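Side-chain contacts in sugar kinase, pfkB family (Thermotoga maritima, PDB 2AJR), which is probably a pfkB-family sugar kinase that transfers phosphate from ATP to a phosphorylated fructose, and binds a magnesium ion: residues Lys45-Pro50 / Arg307-Met312; Asn107-Asp112 / Ile118-Phe123; Leu269-Ala274 / Leu302-Arg307. One frame throughout, in Å; residues are numbered along the deposited sequence.

Interaction 1. Residues Lys45-Pro50 / Arg307-Met312. With MG (magnesium ion), chain C.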
ATOM      1  N   LYS A  45       7.319  13.244   1.137  1.00 44.16           N
ATOM      2  CA  LYS A  45       7.661  12.136   2.039  1.00 45.61           C
ATOM      3  C   LYS A  45       7.053  10.823   1.551  1.00 44.80           C
ATOM      4  O   LYS A  45       7.002   9.828   2.272  1.00 43.54           O
ATOM      5  CB  LYS A  45       7.247  12.464   3.470  1.00 45.72           C
ATOM      6  CG  LYS A  45       8.214  13.444   4.104  1.00 49.39           C
ATOM      7  CD  LYS A  45       7.781  13.914   5.480  1.00 49.98           C
ATOM      8  CE  LYS A  45       8.632  15.115   5.932  1.00 56.20           C
ATOM      9  NZ  LYS A  45      10.084  14.873   5.640  1.00 61.04           N
ATOM     10  N   THR A  46       6.583  10.846   0.311  1.00 45.11           N
ATOM     11  CA  THR A  46       6.191   9.653  -0.384  1.00 44.59           C
ATOM     12  C   THR A  46       6.708   9.696  -1.820  1.00 44.53           C
ATOM     13  O   THR A  46       6.920  10.755  -2.395  1.00 45.28           O
ATOM     14  CB  THR A  46       4.676   9.461  -0.368  1.00 44.20           C
ATOM     15  OG1 THR A  46       4.389   8.091  -0.682  1.00 49.20           O
ATOM     16  CG2 THR A  46       3.980  10.372  -1.367  1.00 39.11           C
ATOM     17  N   GLN A  47       6.913   8.519  -2.382  1.00 45.18           N
ATOM     18  CA  GLN A  47       7.449   8.379  -3.718  1.00 46.09           C
ATOM     19  C   GLN A  47       6.860   7.112  -4.293  1.00 44.33           C
ATOM     20  O   GLN A  47       6.700   6.113  -3.591  1.00 44.51           O
ATOM     21  CB  GLN A  47       8.974   8.266  -3.660  1.00 48.32           C
ATOM     22  CG  GLN A  47       9.699   8.524  -4.971  1.00 54.86           C
ATOM     23  CD  GLN A  47       9.692  10.002  -5.356  1.00 66.05           C
ATOM     24  OE1 GLN A  47       8.753  10.492  -5.994  1.00 66.93           O
ATOM     25  NE2 GLN A  47      10.745  10.719  -4.967  1.00 67.58           N
HETATM   26  N   MSE A  48       6.527   7.140  -5.568  1.00 42.73           N
HETATM   27  CA  MSE A  48       5.993   5.960  -6.193  1.00 42.97           C
HETATM   28  C   MSE A  48       6.597   5.775  -7.561  1.00 40.73           C
HETATM   29  O   MSE A  48       6.661   6.710  -8.351  1.00 39.78           O
HETATM   30  CB  MSE A  48       4.490   6.056  -6.264  1.00 43.97           C
HETATM   31  CG  MSE A  48       3.845   4.704  -6.389  1.00 59.25           C
HETATM   32 SE   MSE A  48       3.147   4.390  -8.169  1.00101.34          SE
HETATM   33  CE  MSE A  48       4.313   5.470  -9.428  1.00 79.00           C
ATOM     34  N   SER A  49       7.051   4.562  -7.845  1.00 39.23           N
ATOM     35  CA  SER A  49       7.807   4.337  -9.057  1.00 39.21           C
ATOM     36  C   SER A  49       7.753   2.891  -9.491  1.00 38.18           C
ATOM     37  O   SER A  49       7.577   2.011  -8.655  1.00 38.53           O
ATOM     38  CB  SER A  49       9.260   4.722  -8.809  1.00 40.86           C
ATOM     39  OG  SER A  49       9.823   3.936  -7.766  1.00 48.75           O
ATOM     40  N   PRO A  50       7.937   2.635 -10.794  1.00 35.08           N
ATOM     41  CA  PRO A  50       8.111   1.289 -11.292  1.00 33.81           C
ATOM     42  C   PRO A  50       9.306   0.612 -10.682  1.00 33.64           C
ATOM     43  O   PRO A  50      10.335   1.246 -10.508  1.00 35.54           O
ATOM     44  CB  PRO A  50       8.370   1.487 -12.780  1.00 33.53           C
ATOM     45  CG  PRO A  50       7.769   2.761 -13.090  1.00 37.91           C
ATOM     46  CD  PRO A  50       7.981   3.614 -11.882  1.00 35.27           C
ATOM     47  N   ARG A 307      21.227   8.302  -1.373  1.00 37.12           N
ATOM     48  CA  ARG A 307      19.923   8.922  -1.143  1.00 36.71           C
ATOM     49  C   ARG A 307      18.940   7.972  -0.499  1.00 36.71           C
ATOM     50  O   ARG A 307      18.973   6.781  -0.765  1.00 38.89           O
ATOM     51  CB  ARG A 307      19.334   9.408  -2.455  1.00 35.93           C
ATOM     52  CG  ARG A 307      20.241  10.326  -3.184  1.00 39.74           C
ATOM     53  CD  ARG A 307      19.571  10.921  -4.384  1.00 42.49           C
ATOM     54  NE  ARG A 307      20.558  11.531  -5.257  1.00 45.45           N
ATOM     55  CZ  ARG A 307      20.275  12.293  -6.306  1.00 51.64           C
ATOM     56  NH1 ARG A 307      19.018  12.552  -6.634  1.00 54.31           N
ATOM     57  NH2 ARG A 307      21.263  12.808  -7.029  1.00 54.70           N
ATOM     58  N   LYS A 308      18.042   8.511   0.318  1.00 37.44           N
ATOM     59  CA  LYS A 308      17.012   7.708   0.977  1.00 38.13           C
ATOM     60  C   LYS A 308      16.032   7.085  -0.005  1.00 37.48           C
ATOM     61  O   LYS A 308      15.509   6.008   0.253  1.00 36.93           O
ATOM     62  CB  LYS A 308      16.270   8.508   2.070  1.00 37.03           C
ATOM     63  CG  LYS A 308      15.419   9.691   1.615  1.00 39.75           C
ATOM     64  CD  LYS A 308      14.743  10.405   2.834  1.00 38.68           C
ATOM     65  CE  LYS A 308      14.264  11.831   2.521  1.00 34.86           C
ATOM     66  NZ  LYS A 308      13.644  11.941   1.178  1.00 35.85           N
ATOM     67  N   GLU A 309      15.801   7.748  -1.131  1.00 38.46           N
ATOM     68  CA  GLU A 309      14.902   7.212  -2.159  1.00 39.48           C
ATOM     69  C   GLU A 309      15.652   6.227  -3.010  1.00 38.51           C
ATOM     70  O   GLU A 309      16.877   6.285  -3.097  1.00 38.69           O
ATOM     71  CB  GLU A 309      14.364   8.290  -3.106  1.00 39.18           C
ATOM     72  CG  GLU A 309      13.921   9.557  -2.438  1.00 47.59           C
ATOM     73  CD  GLU A 309      15.061  10.528  -2.181  1.00 54.77           C
ATOM     74  OE1 GLU A 309      16.118  10.414  -2.855  1.00 53.07           O
ATOM     75  OE2 GLU A 309      14.881  11.405  -1.304  1.00 60.40           O
ATOM     76  N   LYS A 310      14.895   5.336  -3.638  1.00 38.64           N
ATOM     77  CA  LYS A 310      15.379   4.541  -4.743  1.00 38.90           C
ATOM     78  C   LYS A 310      15.926   5.540  -5.737  1.00 39.58           C
ATOM     79  O   LYS A 310      15.181   6.394  -6.230  1.00 41.10           O
ATOM     80  CB  LYS A 310      14.243   3.725  -5.376  1.00 39.63           C
ATOM     81  CG  LYS A 310      14.713   2.708  -6.424  1.00 40.71           C
ATOM     82  CD  LYS A 310      13.680   1.591  -6.688  1.00 38.49           C
ATOM     83  CE  LYS A 310      12.415   2.117  -7.349  1.00 41.90           C
ATOM     84  NZ  LYS A 310      11.598   1.031  -7.973  1.00 40.69           N
ATOM     85  N   TYR A 311      17.237   5.465  -5.957  1.00 37.39           N
ATOM     86  CA  TYR A 311      17.948   6.335  -6.856  1.00 37.60           C
ATOM     87  C   TYR A 311      18.900   5.481  -7.671  1.00 37.70           C
ATOM     88  O   TYR A 311      19.745   4.787  -7.136  1.00 38.98           O
ATOM     89  CB  TYR A 311      18.705   7.402  -6.066  1.00 37.83           C
ATOM     90  CG  TYR A 311      19.758   8.176  -6.844  1.00 38.47           C
ATOM     91  CD1 TYR A 311      19.411   9.064  -7.868  1.00 40.03           C
ATOM     92  CD2 TYR A 311      21.102   8.053  -6.520  1.00 39.72           C
ATOM     93  CE1 TYR A 311      20.393   9.781  -8.569  1.00 36.98           C
ATOM     94  CE2 TYR A 311      22.083   8.758  -7.194  1.00 36.73           C
ATOM     95  CZ  TYR A 311      21.736   9.621  -8.217  1.00 41.98           C
ATOM     96  OH  TYR A 311      22.760  10.296  -8.869  1.00 42.88           O
HETATM   97  N   MSE A 312      18.721   5.510  -8.974  1.00 38.31           N
HETATM   98  CA  MSE A 312      19.656   4.904  -9.887  1.00 38.27           C
HETATM   99  C   MSE A 312      20.595   6.034 -10.309  1.00 37.50           C
HETATM  100  O   MSE A 312      20.142   7.064 -10.797  1.00 37.44           O
HETATM  101  CB  MSE A 312      18.914   4.329 -11.087  1.00 37.81           C
HETATM  102  CG  MSE A 312      17.856   3.302 -10.730  1.00 39.43           C
HETATM  103 SE   MSE A 312      18.598   1.685  -9.800  1.00 48.95          SE
HETATM  104  CE  MSE A 312      17.636   1.805  -8.031  1.00 40.14           C
TER
HETATM  105 MG    MG C 320      18.615   4.800  -2.063  1.00 49.26          MG
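The magnesium-binding loop 307-312 meets strand 46-51 of the four-stranded lid sheet through Lys310, which reaches out to Ser49 and Pro50. Two backbone carbonyls of the loop hold the ion, Arg307 O at 2.4 Å and Glu309 O at 2.5 Å from the magnesium, and the metal site is completed by Ala304 and His267. Beyond Glu309 the Lys310 chain starts with CG anti to the backbone N (chi1 -172°) and bends near its end (chi3 67°), a course that lays CE beside the serine hydroxyl and carries the ammonium to the proline carbonyl. CE lies 3.2 Å from Ser49 OG, while NZ donates to Pro50 O over 2.8 Å, approaching well above the carbonyl plane. The same nitrogen forms a salt bridge with Asp24 and a hydrogen bond to Asn56, so three groups grip the ammonium and probably hold it in position. Further toward the start of strand 46-51, Gln47 and Glu309 only brush one another, NE2 of the former 4.2 Å from CG of the latter. The Glu309 carboxylate turns instead to its neighbour: Lys308 NZ meets OE2 on its anti side at 2.8 Å, as a salt bridge. Within the loop the guanidinium of Arg307 makes a cation-pi contact with the face of the Tyr311 ring, NE above the ring centre. Strand 46-51 pairs with strand 22-28, whose Glu26 receives the backbone NH of Lys310, and leads into helix 53-63, against which Met312 packs; the loop itself bridges helices 290-304 and 315-319.

Interaction 2. Residues Asn107-Asp112 / Ile118-Phe123. With ACT (acetate ion), chain D.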
ATOM      1  N   ASN A 107       4.476  -3.082  -3.836  1.00 37.73           N
ATOM      2  CA  ASN A 107       5.251  -3.267  -2.613  1.00 35.85           C
ATOM      3  C   ASN A 107       5.354  -1.970  -1.839  1.00 36.52           C
ATOM      4  O   ASN A 107       5.275  -0.879  -2.415  1.00 37.64           O
ATOM      5  CB  ASN A 107       6.650  -3.803  -2.924  1.00 34.81           C
ATOM      6  CG  ASN A 107       6.613  -5.204  -3.492  1.00 35.45           C
ATOM      7  OD1 ASN A 107       5.589  -5.889  -3.427  1.00 34.33           O
ATOM      8  ND2 ASN A 107       7.712  -5.628  -4.071  1.00 31.49           N
ATOM      9  N   ILE A 108       5.546  -2.097  -0.532  1.00 35.73           N
ATOM     10  CA  ILE A 108       5.594  -0.941   0.360  1.00 35.68           C
ATOM     11  C   ILE A 108       6.904  -0.927   1.141  1.00 35.52           C
ATOM     12  O   ILE A 108       7.282  -1.926   1.731  1.00 38.15           O
ATOM     13  CB  ILE A 108       4.384  -0.946   1.322  1.00 35.35           C
ATOM     14  CG1 ILE A 108       3.091  -0.716   0.517  1.00 34.25           C
ATOM     15  CG2 ILE A 108       4.551   0.107   2.393  1.00 31.80           C
ATOM     16  CD1 ILE A 108       1.827  -0.958   1.275  1.00 34.86           C
ATOM     17  N   GLU A 109       7.607   0.199   1.101  1.00 35.68           N
ATOM     18  CA  GLU A 109       8.850   0.371   1.844  1.00 35.04           C
ATOM     19  C   GLU A 109       8.724   1.632   2.693  1.00 34.06           C
ATOM     20  O   GLU A 109       8.530   2.720   2.170  1.00 34.38           O
ATOM     21  CB  GLU A 109      10.051   0.467   0.899  1.00 35.85           C
ATOM     22  CG  GLU A 109      10.233  -0.739  -0.065  1.00 36.34           C
ATOM     23  CD  GLU A 109       9.553  -0.534  -1.424  1.00 36.86           C
ATOM     24  OE1 GLU A 109       9.272   0.627  -1.781  1.00 38.65           O
ATOM     25  OE2 GLU A 109       9.296  -1.522  -2.140  1.00 40.47           O
ATOM     26  N   ILE A 110       8.774   1.458   4.006  1.00 33.38           N
ATOM     27  CA  ILE A 110       8.751   2.561   4.953  1.00 32.26           C
ATOM     28  C   ILE A 110      10.184   2.789   5.441  1.00 32.92           C
ATOM     29  O   ILE A 110      10.824   1.886   5.968  1.00 31.89           O
ATOM     30  CB  ILE A 110       7.804   2.251   6.129  1.00 32.31           C
ATOM     31  CG1 ILE A 110       6.392   1.965   5.593  1.00 31.77           C
ATOM     32  CG2 ILE A 110       7.788   3.419   7.131  1.00 24.40           C
ATOM     33  CD1 ILE A 110       5.499   1.206   6.535  1.00 31.88           C
ATOM     34  N   ILE A 111      10.699   3.991   5.223  1.00 34.22           N
ATOM     35  CA  ILE A 111      12.110   4.284   5.466  1.00 34.18           C
ATOM     36  C   ILE A 111      12.190   5.330   6.546  1.00 34.36           C
ATOM     37  O   ILE A 111      11.605   6.400   6.403  1.00 34.52           O
ATOM     38  CB  ILE A 111      12.784   4.745   4.183  1.00 33.79           C
ATOM     39  CG1 ILE A 111      12.783   3.573   3.176  1.00 37.90           C
ATOM     40  CG2 ILE A 111      14.188   5.209   4.456  1.00 35.12           C
ATOM     41  CD1 ILE A 111      13.249   3.921   1.782  1.00 36.80           C
ATOM     42  N   ASP A 112      12.855   4.979   7.650  1.00 36.94           N
ATOM     43  CA  ASP A 112      13.017   5.871   8.816  1.00 38.84           C
ATOM     44  C   ASP A 112      14.495   6.280   8.870  1.00 39.77           C
ATOM     45  O   ASP A 112      15.343   5.541   9.377  1.00 40.96           O
ATOM     46  CB  ASP A 112      12.579   5.153  10.108  1.00 37.18           C
ATOM     47  CG  ASP A 112      12.729   6.017  11.365  1.00 40.11           C
ATOM     48  OD1 ASP A 112      13.320   7.126  11.310  1.00 37.66           O
ATOM     49  OD2 ASP A 112      12.232   5.575  12.431  1.00 42.98           O
ATOM     50  N   ILE A 118      14.353   0.209   7.492  1.00 38.47           N
ATOM     51  CA  ILE A 118      13.460  -0.079   6.372  1.00 39.36           C
ATOM     52  C   ILE A 118      12.532  -1.194   6.881  1.00 37.92           C
ATOM     53  O   ILE A 118      12.984  -2.287   7.286  1.00 38.12           O
ATOM     54  CB  ILE A 118      14.198  -0.609   5.072  1.00 39.40           C
ATOM     55  CG1 ILE A 118      15.519   0.106   4.825  1.00 48.50           C
ATOM     56  CG2 ILE A 118      13.348  -0.415   3.801  1.00 36.13           C
ATOM     57  CD1 ILE A 118      16.273  -0.353   3.505  1.00 45.37           C
ATOM     58  N   THR A 119      11.240  -0.905   6.894  1.00 35.63           N
ATOM     59  CA  THR A 119      10.220  -1.913   7.097  1.00 33.77           C
ATOM     60  C   THR A 119       9.628  -2.108   5.706  1.00 34.55           C
ATOM     61  O   THR A 119       9.134  -1.146   5.106  1.00 34.51           O
ATOM     62  CB  THR A 119       9.183  -1.409   8.068  1.00 31.78           C
ATOM     63  OG1 THR A 119       9.859  -0.907   9.214  1.00 33.55           O
ATOM     64  CG2 THR A 119       8.220  -2.502   8.475  1.00 28.57           C
ATOM     65  N   ALA A 120       9.721  -3.324   5.172  1.00 33.50           N
ATOM     66  CA  ALA A 120       9.311  -3.568   3.779  1.00 32.67           C
ATOM     67  C   ALA A 120       8.252  -4.645   3.730  1.00 32.08           C
ATOM     68  O   ALA A 120       8.321  -5.621   4.476  1.00 31.37           O
ATOM     69  CB  ALA A 120      10.507  -3.951   2.912  1.00 28.97           C
ATOM     70  N   ILE A 121       7.260  -4.448   2.867  1.00 32.57           N
ATOM     71  CA  ILE A 121       6.199  -5.424   2.685  1.00 32.87           C
ATOM     72  C   ILE A 121       6.124  -5.805   1.206  1.00 34.30           C
ATOM     73  O   ILE A 121       5.806  -4.966   0.359  1.00 33.53           O
ATOM     74  CB  ILE A 121       4.837  -4.895   3.145  1.00 32.40           C
ATOM     75  CG1 ILE A 121       4.921  -4.361   4.577  1.00 32.44           C
ATOM     76  CG2 ILE A 121       3.812  -6.004   3.050  1.00 28.15           C
ATOM     77  CD1 ILE A 121       3.690  -3.633   5.037  1.00 30.41           C
ATOM     78  N   ASN A 122       6.429  -7.066   0.910  1.00 34.29           N
ATOM     79  CA  ASN A 122       6.500  -7.527  -0.468  1.00 36.03           C
ATOM     80  C   ASN A 122       5.392  -8.484  -0.794  1.00 34.45           C
ATOM     81  O   ASN A 122       5.256  -9.564  -0.218  1.00 34.54           O
ATOM     82  CB  ASN A 122       7.861  -8.146  -0.773  1.00 37.42           C
ATOM     83  CG  ASN A 122       8.970  -7.096  -0.822  1.00 39.68           C
ATOM     84  OD1 ASN A 122       8.706  -5.905  -0.925  1.00 43.58           O
ATOM     85  ND2 ASN A 122      10.202  -7.539  -0.736  1.00 42.51           N
ATOM     86  N   PHE A 123       4.577  -8.047  -1.724  1.00 31.69           N
ATOM     87  CA  PHE A 123       3.458  -8.827  -2.165  1.00 31.53           C
ATOM     88  C   PHE A 123       3.903  -9.818  -3.219  1.00 30.59           C
ATOM     89  O   PHE A 123       4.904  -9.621  -3.878  1.00 31.45           O
ATOM     90  CB  PHE A 123       2.339  -7.880  -2.647  1.00 31.40           C
ATOM     91  CG  PHE A 123       1.508  -7.343  -1.504  1.00 27.83           C
ATOM     92  CD1 PHE A 123       2.019  -6.373  -0.659  1.00 25.28           C
ATOM     93  CD2 PHE A 123       0.252  -7.870  -1.233  1.00 22.85           C
ATOM     94  CE1 PHE A 123       1.272  -5.904   0.407  1.00 28.36           C
ATOM     95  CE2 PHE A 123      -0.501  -7.396  -0.171  1.00 26.96           C
ATOM     96  CZ  PHE A 123       0.016  -6.427   0.657  1.00 23.36           C
TER
HETATM   97  C   ACT D 321      11.806  -4.160  -5.853  1.00 39.16           C
HETATM   98  O   ACT D 321      10.683  -4.218  -5.200  1.00 36.56           O
HETATM   99  OXT ACT D 321      12.221  -3.026  -6.269  1.00 39.69           O
HETATM  100  CH3 ACT D 321      12.616  -5.380  -6.189  1.00 32.50           C
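Strands 107-112 and 118-122 run almost exactly antiparallel (176°, axes 4.7 Å apart) as the two arms of a beta hairpin, with Ile108-Ile121 and Ile110-Thr119 as its hydrogen-bonded pairs. Each pair has two backbone bonds; the shorter ones, Ile121 N to Ile108 O and Ile110 N to Thr119 O, both measure 2.8 Å. Past the last pair a side chain takes over from the backbone. Asn107 sets CG beside its own backbone N (chi1 -66°), which brings OD1 within 2.9 Å of Phe123 N; this NH comes from above the amide plane, 43° out of it. ND2 of the same amide makes a weak bond to an acetate ion, probably left from crystallisation. On the face bearing Ile108, Ile110, Thr119 and Ile121 the contact is between branched carbons, with Ile108 CB 4.4 Å from Ile121 CB. On the other face Ile111 and Ile118 lie side by side and point the same way, CG1 of Ile111 meeting CG2 of Ile118 at 4.1 Å. The hairpin belongs to the lid sheet: strand 105-112 pairs on its far side with strand 22-28, whereas Ala120, Ile121 and Asn122 pair in parallel with a strand of the second subunit. The sheet therefore continues across the dimer interface, where Thr119 OG1 is hydrogen-bonded to the backbone N of Asn35 of the second subunit.

Interaction 3. Residues Leu269-Ala274 / Leu302-Arg307. With MG (magnesium ion), chain C.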
ATOM      1  N   LEU A 269      17.388   0.520  -0.744  1.00 39.48           N
ATOM      2  CA  LEU A 269      16.416  -0.004  -1.698  1.00 38.58           C
ATOM      3  C   LEU A 269      16.924   0.187  -3.119  1.00 40.42           C
ATOM      4  O   LEU A 269      17.158   1.319  -3.552  1.00 40.23           O
ATOM      5  CB  LEU A 269      15.063   0.662  -1.555  1.00 38.90           C
ATOM      6  CG  LEU A 269      14.011   0.107  -2.516  1.00 40.00           C
ATOM      7  CD1 LEU A 269      13.651  -1.347  -2.158  1.00 32.42           C
ATOM      8  CD2 LEU A 269      12.795   1.002  -2.516  1.00 37.73           C
ATOM      9  N   GLY A 270      17.099  -0.925  -3.832  1.00 41.26           N
ATOM     10  CA  GLY A 270      17.441  -0.900  -5.263  1.00 41.29           C
ATOM     11  C   GLY A 270      18.919  -0.793  -5.610  1.00 41.12           C
ATOM     12  O   GLY A 270      19.274  -0.727  -6.796  1.00 41.32           O
ATOM     13  N   ALA A 271      19.773  -0.778  -4.584  1.00 38.85           N
ATOM     14  CA  ALA A 271      21.217  -0.660  -4.760  1.00 38.20           C
ATOM     15  C   ALA A 271      21.800  -1.804  -5.588  1.00 36.92           C
ATOM     16  O   ALA A 271      22.749  -1.605  -6.362  1.00 35.49           O
ATOM     17  CB  ALA A 271      21.919  -0.602  -3.385  1.00 38.21           C
ATOM     18  N   GLY A 272      21.235  -2.995  -5.414  1.00 35.94           N
ATOM     19  CA  GLY A 272      21.712  -4.201  -6.094  1.00 36.79           C
ATOM     20  C   GLY A 272      21.474  -4.204  -7.593  1.00 38.32           C
ATOM     21  O   GLY A 272      22.221  -4.832  -8.359  1.00 41.02           O
ATOM     22  N   ASP A 273      20.425  -3.502  -8.008  1.00 38.15           N
ATOM     23  CA  ASP A 273      20.077  -3.360  -9.420  1.00 37.44           C
ATOM     24  C   ASP A 273      20.969  -2.304 -10.061  1.00 35.30           C
ATOM     25  O   ASP A 273      21.355  -2.430 -11.220  1.00 35.66           O
ATOM     26  CB  ASP A 273      18.591  -3.020  -9.530  1.00 38.81           C
ATOM     27  CG  ASP A 273      17.720  -4.006  -8.723  1.00 42.81           C
ATOM     28  OD1 ASP A 273      18.008  -5.231  -8.758  1.00 55.07           O
ATOM     29  OD2 ASP A 273      16.785  -3.569  -8.031  1.00 43.95           O
ATOM     30  N   ALA A 274      21.312  -1.271  -9.298  1.00 33.39           N
ATOM     31  CA  ALA A 274      22.362  -0.335  -9.726  1.00 33.83           C
ATOM     32  C   ALA A 274      23.645  -1.100  -9.964  1.00 33.07           C
ATOM     33  O   ALA A 274      24.265  -0.914 -10.981  1.00 34.67           O
ATOM     34  CB  ALA A 274      22.592   0.770  -8.689  1.00 32.96           C
ATOM     35  N   LEU A 302      27.197   1.854  -4.406  1.00 34.28           N
ATOM     36  CA  LEU A 302      27.490   2.840  -3.382  1.00 34.03           C
ATOM     37  C   LEU A 302      26.737   4.111  -3.685  1.00 34.41           C
ATOM     38  O   LEU A 302      26.173   4.713  -2.775  1.00 35.65           O
ATOM     39  CB  LEU A 302      28.999   3.138  -3.259  1.00 33.59           C
ATOM     40  CG  LEU A 302      29.801   2.099  -2.458  1.00 33.62           C
ATOM     41  CD1 LEU A 302      31.268   2.415  -2.478  1.00 26.71           C
ATOM     42  CD2 LEU A 302      29.293   1.977  -1.017  1.00 28.80           C
ATOM     43  N   ALA A 303      26.739   4.515  -4.955  1.00 34.48           N
ATOM     44  CA  ALA A 303      26.083   5.750  -5.377  1.00 33.50           C
ATOM     45  C   ALA A 303      24.593   5.664  -5.070  1.00 34.41           C
ATOM     46  O   ALA A 303      24.000   6.619  -4.568  1.00 36.44           O
ATOM     47  CB  ALA A 303      26.304   5.995  -6.857  1.00 33.08           C
ATOM     48  N   ALA A 304      23.998   4.508  -5.327  1.00 33.94           N
ATOM     49  CA  ALA A 304      22.580   4.315  -5.059  1.00 34.29           C
ATOM     50  C   ALA A 304      22.241   4.559  -3.596  1.00 35.12           C
ATOM     51  O   ALA A 304      21.169   5.079  -3.288  1.00 38.52           O
ATOM     52  CB  ALA A 304      22.134   2.926  -5.480  1.00 32.93           C
ATOM     53  N   THR A 305      23.148   4.217  -2.693  1.00 33.08           N
ATOM     54  CA  THR A 305      22.875   4.399  -1.274  1.00 33.64           C
ATOM     55  C   THR A 305      22.972   5.852  -0.813  1.00 33.52           C
ATOM     56  O   THR A 305      22.589   6.170   0.298  1.00 35.58           O
ATOM     57  CB  THR A 305      23.844   3.603  -0.403  1.00 33.95           C
ATOM     58  OG1 THR A 305      25.086   4.317  -0.316  1.00 38.13           O
ATOM     59  CG2 THR A 305      24.079   2.220  -0.977  1.00 30.10           C
ATOM     60  N   ARG A 306      23.493   6.752  -1.626  1.00 34.36           N
ATOM     61  CA  ARG A 306      23.662   8.121  -1.125  1.00 36.07           C
ATOM     62  C   ARG A 306      22.354   8.863  -0.933  1.00 36.92           C
ATOM     63  O   ARG A 306      22.375   9.946  -0.383  1.00 39.17           O
ATOM     64  CB  ARG A 306      24.596   8.961  -2.007  1.00 36.13           C
ATOM     65  CG  ARG A 306      26.009   8.424  -2.138  1.00 39.85           C
ATOM     66  CD  ARG A 306      26.512   7.828  -0.844  1.00 45.84           C
ATOM     67  NE  ARG A 306      27.864   7.299  -0.964  1.00 50.86           N
ATOM     68  CZ  ARG A 306      28.464   6.561  -0.029  1.00 50.78           C
ATOM     69  NH1 ARG A 306      27.848   6.275   1.116  1.00 49.11           N
ATOM     70  NH2 ARG A 306      29.699   6.114  -0.235  1.00 52.10           N
ATOM     71  N   ARG A 307      21.227   8.302  -1.373  1.00 37.12           N
ATOM     72  CA  ARG A 307      19.923   8.922  -1.143  1.00 36.71           C
ATOM     73  C   ARG A 307      18.940   7.972  -0.499  1.00 36.71           C
ATOM     74  O   ARG A 307      18.973   6.781  -0.765  1.00 38.89           O
ATOM     75  CB  ARG A 307      19.334   9.408  -2.455  1.00 35.93           C
ATOM     76  CG  ARG A 307      20.241  10.326  -3.184  1.00 39.74           C
ATOM     77  CD  ARG A 307      19.571  10.921  -4.384  1.00 42.49           C
ATOM     78  NE  ARG A 307      20.558  11.531  -5.257  1.00 45.45           N
ATOM     79  CZ  ARG A 307      20.275  12.293  -6.306  1.00 51.64           C
ATOM     80  NH1 ARG A 307      19.018  12.552  -6.634  1.00 54.31           N
ATOM     81  NH2 ARG A 307      21.263  12.808  -7.029  1.00 54.70           N
TER
HETATM   82 MG    MG C 320      18.615   4.800  -2.063  1.00 49.26          MG
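Ala304 and Ala271 form the centre of a close approach between the start of helix 271-286 and the last turn of helix 290-304, their CA atoms 5.2 Å apart. The methyl of Ala304 projects between two alanines that stand three residues apart on one side of the opposing helix: its CB lies 3.8 Å from Ala271 CA and 3.9 Å from Ala274 CB. With nothing larger than a methyl at the three positions, the two backbones come near each other, and the contact is wholly apolar, without a hydrogen bond across it. Thr305 widens it slightly, CG2 resting 4.3 Å from Ala271 CB. The hydroxyl of this threonine bends back to the preceding turn, where OG1 donates to Leu302 O at 2.7 Å, only 15° from the carbonyl plane. In the facing segment Gly270, in a backbone conformation with positive phi, is the N-cap of helix 271-286; its O receives Ala274 N at 3.3 Å. Residues 270-273 spell Gly-Ala-Gly-Asp, the sequence motif that in pfkB relatives lies at the phosphate-transfer site. After Ala304 the chain folds into a type I turn through Arg307, and both of these residues belong to the magnesium site. Thr305 O receives a hydrogen bond from His267, Pro313 packs against Ala274 and Ala303, and Asp273 pairs with Lys53 and Asn56 of helix 53-63; the two helices meet beside the magnesium site.

Segment 45-50 comes first along the chain and meets its partner more than 250 residues later. Within that long loop the hairpin of interaction 2 closes after a short turn, and interaction 3 closes later, joining two consecutive helices. Interactions 2 and 3 thus follow one another in series, both nested inside interaction 1, which is closed by the loop running on directly from interaction 3 through their shared Arg307. Spatially, loop 307-312 lies between the others: Lys308 O touches Ile111 CD1 of the hairpin, and the selenomethionine Met312 packs on Gly270. Together they tie the lid sheet to the helices of the larger domain around the magnesium ion.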